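Local coordinates for protein putative oxidoreductase (Magnetospirillum magnetotacticum, PDB 3C1A) that is a putative oxidoreductase of the GFO/IDH/MocA type that probably binds NAD(P) in its Rossmann fold, at residues P10-L15 and A36-A41. Residues are numbered along the deposited sequence; the frame is centred on the assembly and turned at random.
Sequences PVRLAL and ALVRLA
The backbone N and O atoms of Leu13 and Leu15 bond to strand 35-42, which runs parallel to their own, and five backbone hydrogen bonds join the two. Leu13 is gripped through both its amide groups: its N donates to Ala36 O (2.8 Å), and its O accepts from Val38 N (2.8 Å). Val11 O takes the N-H of Ala36 before them; beyond, Leu15 N reaches Arg39 O at a longer 3.2 Å and Leu15 O receives Ala41 N at 2.9 Å. The step from Val38 N to Arg39 O spends one extra residue on strand 35-42, a beta bulge at Val38, whose psi of -25° breaks the extended run. The CA hydrogens of Leu37 and Leu40 add weaker contacts to Leu13 O and Leu15 O.

Apolar contacts line both faces. On one, Leu15 and Leu40 lie side by side, Leu15 CD2 being 3.8 Å from Leu40 CD1. Leu37 puts CG anti to its backbone N (chi1 -175°), and chi2 of 68° then brings Leu37 CD1 to 3.8 Å from Leu15 CB. Branched leucines suit this face because helix 25-31 covers it, with Ile26 and Ile29 against them. On the other face Val38 CG1 meets Arg12 CB at 3.7 Å, while Ala14, small enough to fit beneath helix 62-65, sets its CB 4.1 Å from Arg39 CB.

The arginines contribute aliphatic stems here and carry their charged ends away: Arg39 forms salt bridges with Glu69 and Glu58, and Arg12 NE hydrogen-bonds to the main-chain O of Glu69. Strand 11-17, helix 25-31 and strand 35-42 make the first beta-alpha-beta crossover of a Rossmann fold, whose six parallel strands run in the order 3-2-1-4-5-6.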
ATOM      1  N   PRO A  10      23.520  -3.388 -11.684  1.00 23.95           N
ATOM      2  CA  PRO A  10      22.115  -3.395 -11.248  1.00 22.08           C
ATOM      3  C   PRO A  10      21.922  -4.103  -9.921  1.00 20.46           C
ATOM      4  O   PRO A  10      22.649  -5.067  -9.609  1.00 21.08           O
ATOM      5  CB  PRO A  10      21.382  -4.123 -12.386  1.00 22.88           C
ATOM      6  CG  PRO A  10      22.312  -4.049 -13.543  1.00 25.16           C
ATOM      7  CD  PRO A  10      23.696  -4.050 -12.985  1.00 21.58           C
ATOM      8  N   VAL A  11      20.966  -3.603  -9.144  1.00 15.34           N
ATOM      9  CA  VAL A  11      20.660  -4.177  -7.850  1.00 14.12           C
ATOM     10  C   VAL A  11      19.927  -5.500  -8.101  1.00 15.18           C
ATOM     11  O   VAL A  11      18.975  -5.556  -8.881  1.00 15.57           O
ATOM     12  CB  VAL A  11      19.803  -3.211  -6.978  1.00 12.78           C
ATOM     13  CG1 VAL A  11      19.293  -3.918  -5.715  1.00 14.59           C
ATOM     14  CG2 VAL A  11      20.608  -1.926  -6.616  1.00 13.12           C
ATOM     15  N   ARG A  12      20.382  -6.564  -7.450  1.00 12.44           N
ATOM     16  CA  ARG A  12      19.892  -7.892  -7.758  1.00 11.45           C
ATOM     17  C   ARG A  12      18.716  -8.231  -6.856  1.00 10.18           C
ATOM     18  O   ARG A  12      18.877  -8.423  -5.673  1.00 11.74           O
ATOM     19  CB  ARG A  12      21.051  -8.869  -7.664  1.00  9.03           C
ATOM     20  CG  ARG A  12      22.220  -8.452  -8.615  1.00 15.06           C
ATOM     21  CD  ARG A  12      23.406  -9.377  -8.479  1.00 15.46           C
ATOM     22  NE  ARG A  12      24.010  -9.304  -7.151  1.00 13.48           N
ATOM     23  CZ  ARG A  12      24.908  -8.388  -6.786  1.00 18.92           C
ATOM     24  NH1 ARG A  12      25.326  -7.439  -7.624  1.00 17.10           N
ATOM     25  NH2 ARG A  12      25.389  -8.402  -5.555  1.00 20.57           N
ATOM     26  N   LEU A  13      17.535  -8.241  -7.453  1.00 12.09           N
ATOM     27  CA  LEU A  13      16.284  -8.479  -6.770  1.00 12.85           C
ATOM     28  C   LEU A  13      15.742  -9.836  -7.046  1.00 11.57           C
ATOM     29  O   LEU A  13      15.935 -10.382  -8.116  1.00 15.64           O
ATOM     30  CB  LEU A  13      15.217  -7.468  -7.200  1.00 11.52           C
ATOM     31  CG  LEU A  13      15.488  -5.992  -7.021  1.00 15.09           C
ATOM     32  CD1 LEU A  13      14.264  -5.181  -7.556  1.00 16.62           C
ATOM     33  CD2 LEU A  13      15.787  -5.687  -5.570  1.00 12.76           C
ATOM     34  N   ALA A  14      15.035 -10.380  -6.062  1.00 13.06           N
ATOM     35  CA  ALA A  14      14.299 -11.613  -6.268  1.00 12.46           C
ATOM     36  C   ALA A  14      12.846 -11.400  -5.838  1.00 13.23           C
ATOM     37  O   ALA A  14      12.560 -10.566  -4.979  1.00  7.67           O
ATOM     38  CB  ALA A  14      14.940 -12.761  -5.497  1.00 12.88           C
ATOM     39  N   LEU A  15      11.935 -12.147  -6.459  1.00 12.48           N
ATOM     40  CA  LEU A  15      10.515 -12.016  -6.187  1.00 12.55           C
ATOM     41  C   LEU A  15       9.943 -13.342  -5.691  1.00 10.12           C
ATOM     42  O   LEU A  15      10.188 -14.429  -6.285  1.00 10.72           O
ATOM     43  CB  LEU A  15       9.804 -11.558  -7.459  1.00 11.97           C
ATOM     44  CG  LEU A  15       8.272 -11.487  -7.478  1.00 17.25           C
ATOM     45  CD1 LEU A  15       7.784 -10.522  -6.415  1.00 12.58           C
ATOM     46  CD2 LEU A  15       7.790 -11.078  -8.870  1.00 14.71           C
ATOM     47  N   ALA A  36      17.646  -5.728 -11.523  1.00 19.12           N
ATOM     48  CA  ALA A  36      17.547  -6.976 -12.278  1.00 17.50           C
ATOM     49  C   ALA A  36      16.792  -8.024 -11.440  1.00 17.01           C
ATOM     50  O   ALA A  36      17.021  -8.121 -10.237  1.00 18.47           O
ATOM     51  CB  ALA A  36      18.937  -7.487 -12.603  1.00 19.33           C
ATOM     52  N   LEU A  37      15.887  -8.779 -12.062  1.00 15.99           N
ATOM     53  CA  LEU A  37      15.244  -9.928 -11.400  1.00 15.64           C
ATOM     54  C   LEU A  37      16.149 -11.138 -11.603  1.00 14.42           C
ATOM     55  O   LEU A  37      16.213 -11.692 -12.684  1.00 14.40           O
ATOM     56  CB  LEU A  37      13.820 -10.187 -11.945  1.00 14.14           C
ATOM     57  CG  LEU A  37      12.977 -11.266 -11.270  1.00 15.36           C
ATOM     58  CD1 LEU A  37      12.629 -10.805  -9.877  1.00 15.45           C
ATOM     59  CD2 LEU A  37      11.724 -11.603 -12.097  1.00 17.36           C
ATOM     60  N   VAL A  38      16.856 -11.531 -10.553  1.00 13.71           N
ATOM     61  CA  VAL A  38      17.823 -12.614 -10.630  1.00 11.43           C
ATOM     62  C   VAL A  38      17.306 -13.998 -10.172  1.00 12.99           C
ATOM     63  O   VAL A  38      17.870 -15.027 -10.566  1.00 13.10           O
ATOM     64  CB  VAL A  38      19.131 -12.240  -9.897  1.00 12.83           C
ATOM     65  CG1 VAL A  38      19.656 -10.924 -10.375  1.00 10.77           C
ATOM     66  CG2 VAL A  38      18.950 -12.237  -8.359  1.00 13.12           C
ATOM     67  N   ARG A  39      16.295 -14.042  -9.299  1.00 11.34           N
ATOM     68  CA  ARG A  39      15.566 -15.284  -9.022  1.00 11.92           C
ATOM     69  C   ARG A  39      14.089 -14.974  -8.912  1.00 11.02           C
ATOM     70  O   ARG A  39      13.700 -13.855  -8.552  1.00 10.74           O
ATOM     71  CB  ARG A  39      16.017 -16.006  -7.716  1.00 10.56           C
ATOM     72  CG  ARG A  39      17.491 -16.262  -7.593  1.00 13.66           C
ATOM     73  CD  ARG A  39      17.836 -17.507  -6.762  1.00 12.08           C
ATOM     74  NE  ARG A  39      19.283 -17.639  -6.645  1.00  7.79           N
ATOM     75  CZ  ARG A  39      19.959 -18.749  -6.344  1.00  6.09           C
ATOM     76  NH1 ARG A  39      19.333 -19.867  -6.050  1.00 13.10           N
ATOM     77  NH2 ARG A  39      21.284 -18.690  -6.248  1.00 10.55           N
ATOM     78  N   LEU A  40      13.279 -15.989  -9.186  1.00 13.37           N
ATOM     79  CA  LEU A  40      11.814 -15.920  -9.069  1.00 11.72           C
ATOM     80  C   LEU A  40      11.289 -17.211  -8.499  1.00 13.39           C
ATOM     81  O   LEU A  40      11.544 -18.277  -9.068  1.00 13.38           O
ATOM     82  CB  LEU A  40      11.206 -15.721 -10.463  1.00 13.52           C
ATOM     83  CG  LEU A  40       9.685 -15.733 -10.585  1.00 13.46           C
ATOM     84  CD1 LEU A  40       9.081 -14.550  -9.797  1.00 10.93           C
ATOM     85  CD2 LEU A  40       9.292 -15.732 -12.083  1.00 15.30           C
ATOM     86  N   ALA A  41      10.616 -17.108  -7.349  1.00 11.95           N
ATOM     87  CA  ALA A  41       9.836 -18.184  -6.780  1.00 13.38           C
ATOM     88  C   ALA A  41       8.340 -17.871  -6.909  1.00 14.00           C
ATOM     89  O   ALA A  41       7.809 -17.053  -6.176  1.00 13.31           O
ATOM     90  CB  ALA A  41      10.224 -18.398  -5.341  1.00 12.51           C
TER